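Side-chain contact in 4-amino-4-deoxy-L-arabinose transferase or related glycosyltransferases of PMT family (Cupriavidus metallidurans, PDB 5EZM), which probably transfers 4-amino-4-deoxy-L-arabinose from a polyprenyl-phosphate carrier to lipid A, as a zinc-binding membrane glycosyltransferase of the GT-C fold: residues A202-G207 against P249-V254. Numbering follows the deposited sequence.
Sequences AILTKG and PWFYLV. With MPG ([(Z)-octadec-9-enyl] (2R)-2,3-bis(oxidanyl)propanoate), chain B.
Leu204 and Phe251 carry a small, buried, largely apolar contact between two transmembrane helices of the GT-C membrane domain, 185-206 near its C-terminal end and 236-257. The two short helical segments come no closer than 11.6 Å axis to axis, at 39° between their directions, and side chains bridge the gap. Those of Leu204 and Phe251 reach across from their own helices and pass alongside one another, CD2 of Leu204 lying 3.6 Å from CE2 of Phe251. The same methyl also meets the six-membered part of the Trp250 indole, 4.2 Å from CE3, which puts it against both aromatic residues. The indole turns its edge to the face of Phe251, CZ3 lying 3.5 Å above the centre of that ring. A chi1 of 174° turns the indole of Trp250 toward helix 185-206. Its NE1 is hydrogen-bonded to Val76 O. Beside Leu204, Ile203 meets the ring more loosely, CG2 being 4.4 Å from Phe251 CE2, and its carbonyl O lies at the edge of the same ring, near its plane. Two residues on from Leu204, Lys206, its chain extended beyond CG, ends near C9 of a bound MPG and forms a salt bridge with Asp161. Gly207 itself touches phosphocholine. Helix 91-103 adds Phe91 and Trp94 against Leu204, and helix 261-267 brings Phe261 and Phe266 to Phe251.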
loop_
_atom_site.group_PDB
_atom_site.type_symbol
_atom_site.label_atom_id
_atom_site.label_comp_id
_atom_site.label_asym_id
_atom_site.label_seq_id
_atom_site.Cartn_x
_atom_site.Cartn_y
_atom_site.Cartn_z
ATOM N N ALA A 202 10.159 -3.792 10.217
ATOM C CA ALA A 202 10.229 -3.558 8.778
ATOM C C ALA A 202 10.804 -4.767 8.053
ATOM O O ALA A 202 10.322 -5.144 6.976
ATOM C CB ALA A 202 11.061 -2.308 8.486
ATOM N N ILE A 203 11.837 -5.389 8.626
ATOM C CA ILE A 203 12.386 -6.604 8.031
ATOM C C ILE A 203 11.329 -7.699 8.008
ATOM O O ILE A 203 11.184 -8.424 7.015
ATOM C CB ILE A 203 13.655 -7.049 8.783
ATOM C CG1 ILE A 203 14.751 -5.987 8.653
ATOM C CG2 ILE A 203 14.137 -8.395 8.262
ATOM C CD1 ILE A 203 16.045 -6.342 9.363
ATOM N N LEU A 204 10.558 -7.824 9.093
ATOM C CA LEU A 204 9.440 -8.760 9.114
ATOM C C LEU A 204 8.283 -8.320 8.231
ATOM O O LEU A 204 7.296 -9.055 8.126
ATOM C CB LEU A 204 8.942 -8.959 10.546
ATOM C CG LEU A 204 9.865 -9.759 11.465
ATOM C CD1 LEU A 204 9.298 -9.819 12.876
ATOM C CD2 LEU A 204 10.076 -11.155 10.908
ATOM N N THR A 205 8.367 -7.149 7.606
ATOM C CA THR A 205 7.331 -6.673 6.701
ATOM C C THR A 205 7.689 -6.893 5.235
ATOM O O THR A 205 6.855 -7.373 4.462
ATOM C CB THR A 205 7.055 -5.186 6.953
ATOM O OG1 THR A 205 6.469 -5.024 8.251
ATOM C CG2 THR A 205 6.111 -4.628 5.896
ATOM N N LYS A 206 8.924 -6.562 4.831
ATOM C CA LYS A 206 9.292 -6.717 3.427
ATOM C C LYS A 206 10.769 -7.058 3.241
ATOM O O LYS A 206 11.345 -6.745 2.193
ATOM C CB LYS A 206 8.946 -5.453 2.639
ATOM C CG LYS A 206 8.562 -5.713 1.195
ATOM C CD LYS A 206 8.243 -4.417 0.475
ATOM C CE LYS A 206 8.023 -4.646 -1.007
ATOM N NZ LYS A 206 7.924 -3.349 -1.725
ATOM N N GLY A 207 11.396 -7.686 4.228
ATOM C CA GLY A 207 12.746 -8.185 4.052
ATOM C C GLY A 207 13.822 -7.165 4.377
ATOM O O GLY A 207 13.600 -6.164 5.064
ATOM N N PRO A 249 13.171 -15.136 15.215
ATOM C CA PRO A 249 12.294 -16.293 15.497
ATOM C C PRO A 249 11.450 -16.777 14.322
ATOM O O PRO A 249 11.400 -17.988 14.068
ATOM C CB PRO A 249 11.426 -15.781 16.653
ATOM C CG PRO A 249 12.303 -14.841 17.364
ATOM C CD PRO A 249 13.074 -14.128 16.288
ATOM N N TRP A 250 10.794 -15.876 13.587
ATOM C CA TRP A 250 9.983 -16.340 12.466
ATOM C C TRP A 250 10.849 -16.933 11.363
ATOM O O TRP A 250 10.478 -17.940 10.752
ATOM C CB TRP A 250 9.120 -15.213 11.903
ATOM C CG TRP A 250 8.380 -15.641 10.662
ATOM C CD1 TRP A 250 7.225 -16.371 10.605
ATOM C CD2 TRP A 250 8.756 -15.383 9.304
ATOM N NE1 TRP A 250 6.855 -16.573 9.296
ATOM C CE2 TRP A 250 7.779 -15.977 8.478
ATOM C CE3 TRP A 250 9.820 -14.701 8.707
ATOM C CZ2 TRP A 250 7.834 -15.909 7.090
ATOM C CZ3 TRP A 250 9.873 -14.635 7.327
ATOM C CH2 TRP A 250 8.887 -15.236 6.534
ATOM N N PHE A 251 12.003 -16.321 11.091
ATOM C CA PHE A 251 12.863 -16.837 10.032
ATOM C C PHE A 251 13.392 -18.221 10.383
ATOM O O PHE A 251 13.435 -19.116 9.528
ATOM C CB PHE A 251 14.003 -15.856 9.760
ATOM C CG PHE A 251 13.586 -14.665 8.943
ATOM C CD1 PHE A 251 13.743 -14.662 7.566
ATOM C CD2 PHE A 251 13.015 -13.557 9.547
ATOM C CE1 PHE A 251 13.347 -13.571 6.810
ATOM C CE2 PHE A 251 12.619 -12.462 8.794
ATOM C CZ PHE A 251 12.786 -12.470 7.426
ATOM N N TYR A 252 13.775 -18.424 11.644
ATOM C CA TYR A 252 14.198 -19.749 12.078
ATOM C C TYR A 252 13.055 -20.748 11.976
ATOM O O TYR A 252 13.244 -21.869 11.495
ATOM C CB TYR A 252 14.735 -19.696 13.507
ATOM C CG TYR A 252 15.116 -21.053 14.056
ATOM C CD1 TYR A 252 16.351 -21.615 13.768
ATOM C CD2 TYR A 252 14.239 -21.773 14.858
ATOM C CE1 TYR A 252 16.705 -22.855 14.264
ATOM C CE2 TYR A 252 14.583 -23.016 15.357
ATOM C CZ TYR A 252 15.819 -23.551 15.057
ATOM O OH TYR A 252 16.173 -24.788 15.552
ATOM N N LEU A 253 11.858 -20.360 12.420
ATOM C CA LEU A 253 10.736 -21.292 12.403
ATOM C C LEU A 253 10.387 -21.710 10.979
ATOM O O LEU A 253 10.268 -22.906 10.680
ATOM C CB LEU A 253 9.526 -20.669 13.100
ATOM C CG LEU A 253 9.635 -20.571 14.624
ATOM C CD1 LEU A 253 8.481 -19.763 15.192
ATOM C CD2 LEU A 253 9.678 -21.955 15.243
ATOM N N VAL A 254 10.239 -20.737 10.079
ATOM C CA VAL A 254 9.845 -21.063 8.713
ATOM C C VAL A 254 10.979 -21.769 7.975
ATOM O O VAL A 254 10.727 -22.582 7.076
ATOM C CB VAL A 254 9.374 -19.793 7.977
ATOM C CG1 VAL A 254 10.556 -18.940 7.546
ATOM C CG2 VAL A 254 8.488 -20.153 6.790
HETATM C C2 MPG B . 18.779 -5.880 -0.036
HETATM C C3 MPG B . 18.118 -4.930 -1.029
HETATM C C4 MPG B . 16.791 -5.469 -1.543
HETATM C C5 MPG B . 15.990 -4.429 -2.341
HETATM C C6 MPG B . 14.564 -4.914 -2.648
HETATM C C7 MPG B . 13.548 -3.758 -2.697
HETATM C C8 MPG B . 12.105 -4.236 -2.402
HETATM C C9 MPG B . 11.243 -3.150 -1.709
HETATM C C1 MPG B . 20.223 -5.487 0.286
#